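Local coordinates for soluble lytic murein transglycosylase (PDB 1QSA), which cleaves peptidoglycan strands exolytically between N-acetylmuramic acid and N-acetylglucosamine, leaving a 1,6-anhydro bond on the muramic acid, at residues E5-Y10 and V388-Y393; R261-D266 and V292-G297; L287-V292 and D319-W324. All coordinates share one frame; numbering follows the deposited sequence.

Contact 1. Residues E5-Y10 and V388-Y393; sequences EQRSRY and VRELMY. With SO4 (sulfate ion), chain C; ACT (acetate ion), chain O.
A salt bridge and a cation-pi stack on Arg7 join helix 3-18, the N-terminal helix of the alpha-superhelical part, to helix 383-393 of the L domain, which closes the ring. The axes of segments 5-10 and 388-393 approach no closer than 12.4 Å, so side chains do the bridging. Arg7, extended from CG to NE, reaches across side-on to Glu390: its NE lies 2.8 Å from Glu390 OE1, on the syn lone pair, and its NH2 lies 3.0 Å from Glu390 OE2, somewhat out of the carboxylate plane. The bend in Glu390 at chi2 (-45°) turns the carboxylate toward this edge, and Tyr35 OH bonds OE1 as well. One face of the guanidinium lies on the ring of Tyr393, the centres 3.8 Å apart and the planes only 12° from parallel. A second edge of Arg7 faces a sulfate, with NH1 2.8 Å from O4 and NH2 bonded to O3; beside the third, a water links NH1 to Tyr393 OH. Arg389 holds the same ion, its NE 3.1 Å from O3 and its NH2 on O2. All five guanidinium N-H groups of Arg7 thus have acceptors, which fixes its rotation. Glu390 probably offsets part of the positive charge, and the sulfate, probably from the crystallisation liquor, suggests that the two arginines can hold an anion here.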
loop_
_atom_site.group_PDB
_atom_site.type_symbol
_atom_site.label_atom_id
_atom_site.label_comp_id
_atom_site.label_asym_id
_atom_site.label_seq_id
_atom_site.Cartn_x
_atom_site.Cartn_y
_atom_site.Cartn_z
ATOM N N GLU A 5 -4.730 6.641 -39.526
ATOM C CA GLU A 5 -4.077 7.896 -39.927
ATOM C C GLU A 5 -4.017 8.880 -38.761
ATOM O O GLU A 5 -3.019 9.588 -38.589
ATOM C CB GLU A 5 -4.805 8.539 -41.102
ATOM C CG GLU A 5 -4.485 7.844 -42.411
ATOM C CD GLU A 5 -5.201 8.457 -43.586
ATOM O OE1 GLU A 5 -5.172 9.702 -43.744
ATOM O OE2 GLU A 5 -5.778 7.683 -44.365
ATOM N N GLN A 6 -5.086 8.930 -37.973
ATOM C CA GLN A 6 -5.128 9.818 -36.805
ATOM C C GLN A 6 -4.019 9.458 -35.811
ATOM O O GLN A 6 -3.409 10.346 -35.193
ATOM C CB GLN A 6 -6.493 9.736 -36.124
ATOM C CG GLN A 6 -7.594 10.392 -36.955
ATOM C CD GLN A 6 -8.998 9.946 -36.560
ATOM O OE1 GLN A 6 -9.183 9.185 -35.607
ATOM N NE2 GLN A 6 -10.000 10.453 -37.278
ATOM N N ARG A 7 -3.758 8.164 -35.647
ATOM C CA ARG A 7 -2.701 7.707 -34.736
ATOM C C ARG A 7 -1.351 8.320 -35.112
ATOM O O ARG A 7 -0.624 8.820 -34.244
ATOM C CB ARG A 7 -2.629 6.181 -34.726
ATOM C CG ARG A 7 -3.715 5.574 -33.866
ATOM C CD ARG A 7 -3.788 4.076 -34.042
ATOM N NE ARG A 7 -4.672 3.483 -33.046
ATOM C CZ ARG A 7 -4.843 2.172 -32.895
ATOM N NH1 ARG A 7 -4.216 1.326 -33.705
ATOM N NH2 ARG A 7 -5.660 1.710 -31.953
ATOM N N SER A 8 -1.022 8.306 -36.405
ATOM C CA SER A 8 0.245 8.887 -36.863
ATOM C C SER A 8 0.275 10.390 -36.568
ATOM O O SER A 8 1.271 10.897 -36.045
ATOM C CB SER A 8 0.456 8.664 -38.370
ATOM O OG SER A 8 0.648 7.291 -38.684
ATOM N N ARG A 9 -0.813 11.091 -36.891
ATOM C CA ARG A 9 -0.878 12.540 -36.652
ATOM C C ARG A 9 -0.797 12.854 -35.160
ATOM O O ARG A 9 -0.193 13.854 -34.773
ATOM C CB ARG A 9 -2.136 13.158 -37.262
ATOM C CG ARG A 9 -2.193 13.021 -38.789
ATOM C CD ARG A 9 -3.106 14.065 -39.418
ATOM N NE ARG A 9 -4.466 14.086 -38.878
ATOM C CZ ARG A 9 -5.406 13.195 -39.174
ATOM N NH1 ARG A 9 -5.105 12.132 -39.916
ATOM N NH2 ARG A 9 -6.613 13.312 -38.650
ATOM N N TYR A 10 -1.331 11.960 -34.328
ATOM C CA TYR A 10 -1.299 12.159 -32.869
ATOM C C TYR A 10 0.142 12.107 -32.366
ATOM O O TYR A 10 0.583 12.982 -31.616
ATOM C CB TYR A 10 -2.154 11.099 -32.154
ATOM C CG TYR A 10 -2.315 11.352 -30.672
ATOM C CD1 TYR A 10 -3.106 12.400 -30.209
ATOM C CD2 TYR A 10 -1.672 10.542 -29.737
ATOM C CE1 TYR A 10 -3.254 12.642 -28.842
ATOM C CE2 TYR A 10 -1.817 10.775 -28.361
ATOM C CZ TYR A 10 -2.608 11.825 -27.931
ATOM O OH TYR A 10 -2.746 12.071 -26.578
ATOM N N VAL A 388 -9.444 4.348 -23.834
ATOM C CA VAL A 388 -8.641 3.294 -23.201
ATOM C C VAL A 388 -7.852 2.538 -24.265
ATOM O O VAL A 388 -6.650 2.315 -24.111
ATOM C CB VAL A 388 -9.536 2.305 -22.401
ATOM C CG1 VAL A 388 -8.721 1.066 -21.955
ATOM C CG2 VAL A 388 -10.103 3.024 -21.167
ATOM N N ARG A 389 -8.523 2.202 -25.369
ATOM C CA ARG A 389 -7.875 1.488 -26.466
ATOM C C ARG A 389 -6.668 2.267 -27.008
ATOM O O ARG A 389 -5.591 1.702 -27.183
ATOM C CB ARG A 389 -8.882 1.223 -27.592
ATOM C CG ARG A 389 -8.275 0.585 -28.843
ATOM C CD ARG A 389 -9.333 0.370 -29.923
ATOM N NE ARG A 389 -8.742 -0.189 -31.146
ATOM C CZ ARG A 389 -9.316 -0.168 -32.355
ATOM N NH1 ARG A 389 -10.516 0.382 -32.539
ATOM N NH2 ARG A 389 -8.683 -0.707 -33.390
ATOM N N GLU A 390 -6.838 3.569 -27.235
ATOM C CA GLU A 390 -5.737 4.381 -27.740
ATOM C C GLU A 390 -4.604 4.468 -26.737
ATOM O O GLU A 390 -3.446 4.358 -27.107
ATOM C CB GLU A 390 -6.203 5.794 -28.117
ATOM C CG GLU A 390 -7.140 5.811 -29.316
ATOM C CD GLU A 390 -6.635 4.913 -30.432
ATOM O OE1 GLU A 390 -5.575 5.235 -30.994
ATOM O OE2 GLU A 390 -7.271 3.860 -30.718
ATOM N N LEU A 391 -4.948 4.690 -25.469
ATOM C CA LEU A 391 -3.925 4.800 -24.428
ATOM C C LEU A 391 -3.098 3.516 -24.314
ATOM O O LEU A 391 -1.873 3.572 -24.220
ATOM C CB LEU A 391 -4.569 5.170 -23.099
ATOM C CG LEU A 391 -5.187 6.576 -23.060
ATOM C CD1 LEU A 391 -6.081 6.707 -21.823
ATOM C CD2 LEU A 391 -4.066 7.645 -23.069
ATOM N N MET A 392 -3.758 2.365 -24.433
ATOM C CA MET A 392 -3.044 1.091 -24.363
ATOM C C MET A 392 -2.182 0.906 -25.625
ATOM O O MET A 392 -1.059 0.408 -25.549
ATOM C CB MET A 392 -4.037 -0.069 -24.170
ATOM C CG MET A 392 -4.733 -0.064 -22.807
ATOM S SD MET A 392 -3.550 -0.070 -21.423
ATOM C CE MET A 392 -2.954 -1.764 -21.509
ATOM N N TYR A 393 -2.686 1.376 -26.770
ATOM C CA TYR A 393 -1.941 1.286 -28.022
ATOM C C TYR A 393 -0.606 2.034 -27.900
ATOM O O TYR A 393 0.423 1.568 -28.395
ATOM C CB TYR A 393 -2.745 1.865 -29.181
ATOM C CG TYR A 393 -1.990 1.803 -30.481
ATOM C CD1 TYR A 393 -1.833 0.592 -31.151
ATOM C CD2 TYR A 393 -1.418 2.950 -31.043
ATOM C CE1 TYR A 393 -1.131 0.523 -32.349
ATOM C CE2 TYR A 393 -0.717 2.891 -32.242
ATOM C CZ TYR A 393 -0.580 1.671 -32.890
ATOM O OH TYR A 393 0.089 1.587 -34.090
HETATM S S SO4 C . -5.395 -2.004 -32.051
HETATM O O1 SO4 C . -4.486 -2.968 -31.399
HETATM O O2 SO4 C . -6.598 -2.696 -32.557
HETATM O O3 SO4 C . -5.793 -0.984 -31.056
HETATM O O4 SO4 C . -4.694 -1.398 -33.194
HETATM C C ACT O . -1.068 11.089 -23.818
HETATM O O ACT O . -0.135 11.118 -22.992
HETATM O OXT ACT O . -0.870 11.065 -25.048
HETATM C CH3 ACT O . -2.501 11.053 -23.309
HETATM O O HOH W 1 -2.289 1.770 -35.957
#

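Contact 2. Residues R261-D266 and V292-G297; sequences RLMGND and VRMALG
Met294 reaches from helix 285-298 to the backbone of Met263, in the loop that follows helix 248-260, and its terminal methyl carries the contact. Both segments belong to the alpha-superhelix, in which successive helices pack against one another; here the turn leading into helix 269-280 meets the helix after that one. No hydrogen bond crosses between the segments, and only 116 Å² is buried.

The tight part is small. With CG anti to the backbone N (chi1 174°) and chi2 also extended, the Met294 side chain stretches straight out from its helix and bends only at chi3 (-91°), which swings CE against the loop. There CE lies 3.5 Å from Met263 CA. Met263 folds back at chi2, and its SD comes within 3.8 Å of the same methyl, so the two thioether chains meet obliquely, the methyl of one beside the sulfur of the other. Met263 also packs on Ile279, and Met294 on Arg275, both of helix 269-280; Arg275 NH1 in addition bonds Leu262 O, tying the loop to the helix that follows it.

Toward Asn265 and Asp266 the contact thins out. Gly264 is touched lightly, its O 4.3 Å from Met294 CE, and the exposed side chains of the next two residues make no contact with residues 292-297. Asn265 looks instead to Asn565, which its ND2 bonds. The closest approach is between Met294 CE and Met263 O, 3.2 Å, where the methyl, probably made slightly positive by its sulfur, sits against the carbonyl oxygen.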
loop_
_atom_site.group_PDB
_atom_site.type_symbol
_atom_site.label_atom_id
_atom_site.label_comp_id
_atom_site.label_asym_id
_atom_site.label_seq_id
_atom_site.Cartn_x
_atom_site.Cartn_y
_atom_site.Cartn_z
ATOM N N ARG A 261 8.625 -4.998 22.048
ATOM C CA ARG A 261 10.052 -4.784 21.846
ATOM C C ARG A 261 10.939 -5.855 22.484
ATOM O O ARG A 261 12.160 -5.741 22.454
ATOM C CB ARG A 261 10.471 -3.395 22.353
ATOM C CG ARG A 261 9.578 -2.231 21.919
ATOM C CD ARG A 261 9.276 -2.233 20.427
ATOM N NE ARG A 261 10.473 -2.212 19.598
ATOM C CZ ARG A 261 10.476 -1.862 18.314
ATOM N NH1 ARG A 261 9.350 -1.471 17.725
ATOM N NH2 ARG A 261 11.609 -1.875 17.625
ATOM N N LEU A 262 10.326 -6.875 23.074
ATOM C CA LEU A 262 11.083 -7.961 23.706
ATOM C C LEU A 262 10.856 -9.268 22.947
ATOM O O LEU A 262 10.869 -10.346 23.533
ATOM C CB LEU A 262 10.677 -8.110 25.174
ATOM C CG LEU A 262 11.080 -6.941 26.082
ATOM C CD1 LEU A 262 10.509 -7.124 27.479
ATOM C CD2 LEU A 262 12.598 -6.812 26.123
ATOM N N MET A 263 10.636 -9.143 21.639
ATOM C CA MET A 263 10.390 -10.279 20.752
ATOM C C MET A 263 11.644 -10.768 20.041
ATOM O O MET A 263 11.567 -11.680 19.215
ATOM C CB MET A 263 9.357 -9.904 19.685
ATOM C CG MET A 263 7.957 -9.703 20.221
ATOM S SD MET A 263 7.342 -11.185 21.036
ATOM C CE MET A 263 5.767 -10.603 21.624
ATOM N N GLY A 264 12.776 -10.132 20.328
ATOM C CA GLY A 264 14.027 -10.514 19.698
ATOM C C GLY A 264 14.642 -11.775 20.272
ATOM O O GLY A 264 14.201 -12.298 21.294
ATOM N N ASN A 265 15.669 -12.266 19.592
ATOM C CA ASN A 265 16.400 -13.473 19.995
ATOM C C ASN A 265 17.310 -13.226 21.207
ATOM O O ASN A 265 17.609 -14.136 21.984
ATOM C CB ASN A 265 17.253 -13.958 18.807
ATOM C CG ASN A 265 17.941 -12.801 18.053
ATOM O OD1 ASN A 265 18.073 -11.690 18.573
ATOM N ND2 ASN A 265 18.376 -13.070 16.826
ATOM N N ASP A 266 17.694 -11.965 21.364
ATOM C CA ASP A 266 18.599 -11.479 22.405
ATOM C C ASP A 266 18.088 -11.382 23.846
ATOM O O ASP A 266 18.885 -11.307 24.782
ATOM C CB ASP A 266 19.092 -10.094 21.983
ATOM C CG ASP A 266 17.938 -9.144 21.661
ATOM O OD1 ASP A 266 17.366 -9.242 20.550
ATOM O OD2 ASP A 266 17.585 -8.315 22.529
ATOM N N VAL A 292 2.553 -15.876 19.356
ATOM C CA VAL A 292 2.300 -17.179 18.724
ATOM C C VAL A 292 3.368 -17.388 17.646
ATOM O O VAL A 292 3.913 -18.492 17.489
ATOM C CB VAL A 292 0.891 -17.217 18.040
ATOM C CG1 VAL A 292 0.755 -18.431 17.133
ATOM C CG2 VAL A 292 -0.219 -17.218 19.102
ATOM N N ARG A 293 3.665 -16.329 16.896
ATOM C CA ARG A 293 4.677 -16.426 15.841
ATOM C C ARG A 293 6.060 -16.710 16.408
ATOM O O ARG A 293 6.838 -17.439 15.786
ATOM C CB ARG A 293 4.672 -15.186 14.943
ATOM C CG ARG A 293 3.414 -15.118 14.066
ATOM C CD ARG A 293 3.464 -14.035 12.995
ATOM N NE ARG A 293 2.294 -14.166 12.118
ATOM C CZ ARG A 293 1.151 -13.493 12.269
ATOM N NH1 ARG A 293 1.046 -12.532 13.174
ATOM N NH2 ARG A 293 0.133 -13.721 11.448
ATOM N N MET A 294 6.337 -16.192 17.603
ATOM C CA MET A 294 7.620 -16.451 18.265
ATOM C C MET A 294 7.731 -17.952 18.572
ATOM O O MET A 294 8.787 -18.558 18.393
ATOM C CB MET A 294 7.744 -15.654 19.567
ATOM C CG MET A 294 9.008 -16.017 20.363
ATOM S SD MET A 294 9.200 -15.035 21.845
ATOM C CE MET A 294 10.165 -13.694 21.221
ATOM N N ALA A 295 6.637 -18.546 19.042
ATOM C CA ALA A 295 6.616 -19.979 19.335
ATOM C C ALA A 295 6.817 -20.780 18.047
ATOM O O ALA A 295 7.585 -21.745 18.023
ATOM C CB ALA A 295 5.285 -20.358 20.004
ATOM N N LEU A 296 6.138 -20.378 16.968
ATOM C CA LEU A 296 6.282 -21.066 15.685
ATOM C C LEU A 296 7.701 -20.932 15.129
ATOM O O LEU A 296 8.254 -21.872 14.555
ATOM C CB LEU A 296 5.315 -20.491 14.642
ATOM C CG LEU A 296 3.851 -20.916 14.752
ATOM C CD1 LEU A 296 3.027 -20.172 13.691
ATOM C CD2 LEU A 296 3.707 -22.426 14.578
ATOM N N GLY A 297 8.288 -19.759 15.318
ATOM C CA GLY A 297 9.626 -19.516 14.799
ATOM C C GLY A 297 10.748 -20.210 15.554
ATOM O O GLY A 297 11.884 -20.214 15.087
#

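Contact 3. Residues L287-V292 and D319-W324; sequences LIERRV and DEWRYW
Glu289 and Trp321 hold the nearest CA atoms of two helical segments, 9.2 Å apart, and the segments, on helices 285-298 and 319-331, run in the same general sense but clearly inclined to each other. At that spacing the indole of Trp321 fills the gap. Its NE1 points straight at Glu289 OE2, 2.9 Å away with an N-H...O angle of 177°. The oxygen lies in the ring plane, whereas the donor meets the carboxylate on its anti side and 23° out of plane. Glu289, extended beyond CG, crosses the indole at about a right angle, its CG 3.9 Å from Trp321 CZ2. Lys318 NZ, just ahead of the second segment, forms a salt bridge with the same OE2, and would be expected to favour the charged form of this buried glutamate.

At the six-membered end of the indole, Val292 brings CG1 obliquely to within 3.6 Å of Trp321 CZ3. This pairing belongs to the alpha-superhelix, in which a helix also meets the next but one: helix 301-310 lies between them in sequence, and its Leu308 touches both Val292 and Trp321. Replacing the indole of Trp321 by an alanine is likely to open a gap beside Val292 CG1 and to leave Glu289 OE2 with Lys318 but no straight in-plane N-H. One face of the indole is covered by Glu320, whose CG sits 3.4 Å above the ring centre. A water donates to Glu320 OE2 at 2.7 Å and, weakly, to Glu289 OE2.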
loop_
_atom_site.group_PDB
_atom_site.type_symbol
_atom_site.label_atom_id
_atom_site.label_comp_id
_atom_site.label_asym_id
_atom_site.label_seq_id
_atom_site.Cartn_x
_atom_site.Cartn_y
_atom_site.Cartn_z
ATOM N N LEU A 287 -0.605 -8.440 19.573
ATOM C CA LEU A 287 0.520 -8.789 20.446
ATOM C C LEU A 287 0.550 -10.301 20.717
ATOM O O LEU A 287 1.608 -10.930 20.658
ATOM C CB LEU A 287 0.441 -8.017 21.759
ATOM C CG LEU A 287 1.538 -8.291 22.801
ATOM C CD1 LEU A 287 2.948 -8.048 22.227
ATOM C CD2 LEU A 287 1.277 -7.414 24.024
ATOM N N ILE A 288 -0.617 -10.876 21.006
ATOM C CA ILE A 288 -0.720 -12.316 21.257
ATOM C C ILE A 288 -0.318 -13.070 19.988
ATOM O O ILE A 288 0.396 -14.064 20.066
ATOM C CB ILE A 288 -2.156 -12.714 21.695
ATOM C CG1 ILE A 288 -2.500 -12.014 23.015
ATOM C CG2 ILE A 288 -2.257 -14.237 21.850
ATOM C CD1 ILE A 288 -3.997 -11.971 23.350
ATOM N N GLU A 289 -0.751 -12.584 18.821
ATOM C CA GLU A 289 -0.383 -13.223 17.554
ATOM C C GLU A 289 1.129 -13.178 17.335
ATOM O O GLU A 289 1.726 -14.142 16.823
ATOM C CB GLU A 289 -1.104 -12.558 16.377
ATOM C CG GLU A 289 -2.594 -12.908 16.327
ATOM C CD GLU A 289 -3.334 -12.186 15.223
ATOM O OE1 GLU A 289 -3.068 -10.982 15.003
ATOM O OE2 GLU A 289 -4.178 -12.824 14.563
ATOM N N ARG A 290 1.755 -12.053 17.695
ATOM C CA ARG A 290 3.209 -11.942 17.548
ATOM C C ARG A 290 3.892 -12.986 18.451
ATOM O O ARG A 290 4.890 -13.593 18.053
ATOM C CB ARG A 290 3.708 -10.532 17.896
ATOM C CG ARG A 290 5.239 -10.351 17.756
ATOM C CD ARG A 290 5.747 -10.658 16.339
ATOM N NE ARG A 290 7.210 -10.609 16.231
ATOM C CZ ARG A 290 8.015 -11.661 16.377
ATOM N NH1 ARG A 290 7.509 -12.859 16.632
ATOM N NH2 ARG A 290 9.332 -11.522 16.260
ATOM N N ARG A 291 3.319 -13.224 19.633
ATOM C CA ARG A 291 3.860 -14.209 20.575
ATOM C C ARG A 291 3.679 -15.629 20.031
ATOM O O ARG A 291 4.532 -16.495 20.245
ATOM C CB ARG A 291 3.207 -14.060 21.947
ATOM C CG ARG A 291 3.828 -14.944 23.024
ATOM C CD ARG A 291 5.332 -14.750 23.111
ATOM N NE ARG A 291 5.961 -15.622 24.113
ATOM C CZ ARG A 291 6.363 -16.866 23.878
ATOM N NH1 ARG A 291 6.158 -17.426 22.687
ATOM N NH2 ARG A 291 6.932 -17.569 24.856
ATOM N N VAL A 292 2.553 -15.876 19.356
ATOM C CA VAL A 292 2.300 -17.179 18.724
ATOM C C VAL A 292 3.368 -17.388 17.646
ATOM O O VAL A 292 3.913 -18.492 17.489
ATOM C CB VAL A 292 0.891 -17.217 18.040
ATOM C CG1 VAL A 292 0.755 -18.431 17.133
ATOM C CG2 VAL A 292 -0.219 -17.218 19.102
ATOM N N ASP A 319 -7.422 -18.140 8.821
ATOM C CA ASP A 319 -6.849 -19.305 8.142
ATOM C C ASP A 319 -5.632 -19.863 8.867
ATOM O O ASP A 319 -5.558 -21.059 9.137
ATOM C CB ASP A 319 -6.367 -18.938 6.734
ATOM C CG ASP A 319 -7.491 -18.825 5.732
ATOM O OD1 ASP A 319 -8.677 -18.984 6.103
ATOM O OD2 ASP A 319 -7.167 -18.586 4.550
ATOM N N GLU A 320 -4.656 -18.996 9.121
ATOM C CA GLU A 320 -3.429 -19.419 9.784
ATOM C C GLU A 320 -3.639 -20.115 11.124
ATOM O O GLU A 320 -3.036 -21.163 11.379
ATOM C CB GLU A 320 -2.438 -18.253 9.948
ATOM C CG GLU A 320 -2.944 -17.049 10.763
ATOM C CD GLU A 320 -3.470 -15.928 9.906
ATOM O OE1 GLU A 320 -4.094 -16.209 8.860
ATOM O OE2 GLU A 320 -3.303 -14.754 10.298
ATOM N N TRP A 321 -4.524 -19.570 11.958
ATOM C CA TRP A 321 -4.738 -20.151 13.277
ATOM C C TRP A 321 -5.550 -21.436 13.227
ATOM O O TRP A 321 -5.408 -22.295 14.101
ATOM C CB TRP A 321 -5.292 -19.116 14.249
ATOM C CG TRP A 321 -4.468 -17.838 14.283
ATOM C CD1 TRP A 321 -4.952 -16.571 14.399
ATOM C CD2 TRP A 321 -3.031 -17.707 14.146
ATOM N NE1 TRP A 321 -3.923 -15.656 14.335
ATOM C CE2 TRP A 321 -2.734 -16.323 14.183
ATOM C CE3 TRP A 321 -1.973 -18.620 13.984
ATOM C CZ2 TRP A 321 -1.422 -15.822 14.063
ATOM C CZ3 TRP A 321 -0.663 -18.120 13.862
ATOM C CH2 TRP A 321 -0.405 -16.731 13.904
ATOM N N ARG A 322 -6.403 -21.571 12.213
ATOM C CA ARG A 322 -7.146 -22.814 12.041
ATOM C C ARG A 322 -6.145 -23.905 11.625
ATOM O O ARG A 322 -6.172 -25.026 12.153
ATOM C CB ARG A 322 -8.238 -22.656 10.987
ATOM C CG ARG A 322 -9.383 -21.776 11.461
ATOM C CD ARG A 322 -10.348 -21.475 10.339
ATOM N NE ARG A 322 -11.082 -22.662 9.911
ATOM C CZ ARG A 322 -11.636 -22.806 8.709
ATOM N NH1 ARG A 322 -11.521 -21.853 7.794
ATOM N NH2 ARG A 322 -12.287 -23.923 8.412
ATOM N N TYR A 323 -5.219 -23.567 10.721
ATOM C CA TYR A 323 -4.223 -24.552 10.297
ATOM C C TYR A 323 -3.351 -24.968 11.475
ATOM O O TYR A 323 -3.111 -26.159 11.669
ATOM C CB TYR A 323 -3.304 -24.025 9.177
ATOM C CG TYR A 323 -2.199 -25.031 8.851
ATOM C CD1 TYR A 323 -2.443 -26.124 8.013
ATOM C CD2 TYR A 323 -0.937 -24.929 9.450
ATOM C CE1 TYR A 323 -1.459 -27.098 7.789
ATOM C CE2 TYR A 323 0.044 -25.888 9.232
ATOM C CZ TYR A 323 -0.221 -26.968 8.406
ATOM O OH TYR A 323 0.743 -27.911 8.194
ATOM N N TRP A 324 -2.879 -24.005 12.263
ATOM C CA TRP A 324 -2.001 -24.366 13.383
ATOM C C TRP A 324 -2.732 -25.116 14.491
ATOM O O TRP A 324 -2.125 -25.916 15.213
ATOM C CB TRP A 324 -1.174 -23.169 13.860
ATOM C CG TRP A 324 -0.093 -22.838 12.841
ATOM C CD1 TRP A 324 -0.073 -21.770 11.976
ATOM C CD2 TRP A 324 1.048 -23.644 12.501
ATOM N NE1 TRP A 324 0.993 -21.875 11.112
ATOM C CE2 TRP A 324 1.701 -23.011 11.408
ATOM C CE3 TRP A 324 1.580 -24.843 13.010
ATOM C CZ2 TRP A 324 2.853 -23.535 10.812
ATOM C CZ3 TRP A 324 2.736 -25.367 12.415
ATOM C CH2 TRP A 324 3.358 -24.708 11.323
HETATM O O HOH W 2 -2.614 -12.856 12.055
#

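Contacts 2 and 3 share helix 285-298 and Val292, with centres about 13 Å apart; they touch where Leu296 CD2 packs on Trp324 CE3, and their segments alternate along the chain. Contact 1 lies on the opposite side of the chain's centre, its own centre about 56 Å and 52 Å from those two, and the loop it closes encloses both. Contact 3 is buried and pairs one directed polar bond with apolar packing. Contact 2 is partly buried, with methionines in van der Waals contact and exposed loop residues beside them. Contact 1, nearer the surface, relies on charge, with a water and a sulfate, probably from the crystallisation liquor, beside it, and joins parts far apart in sequence.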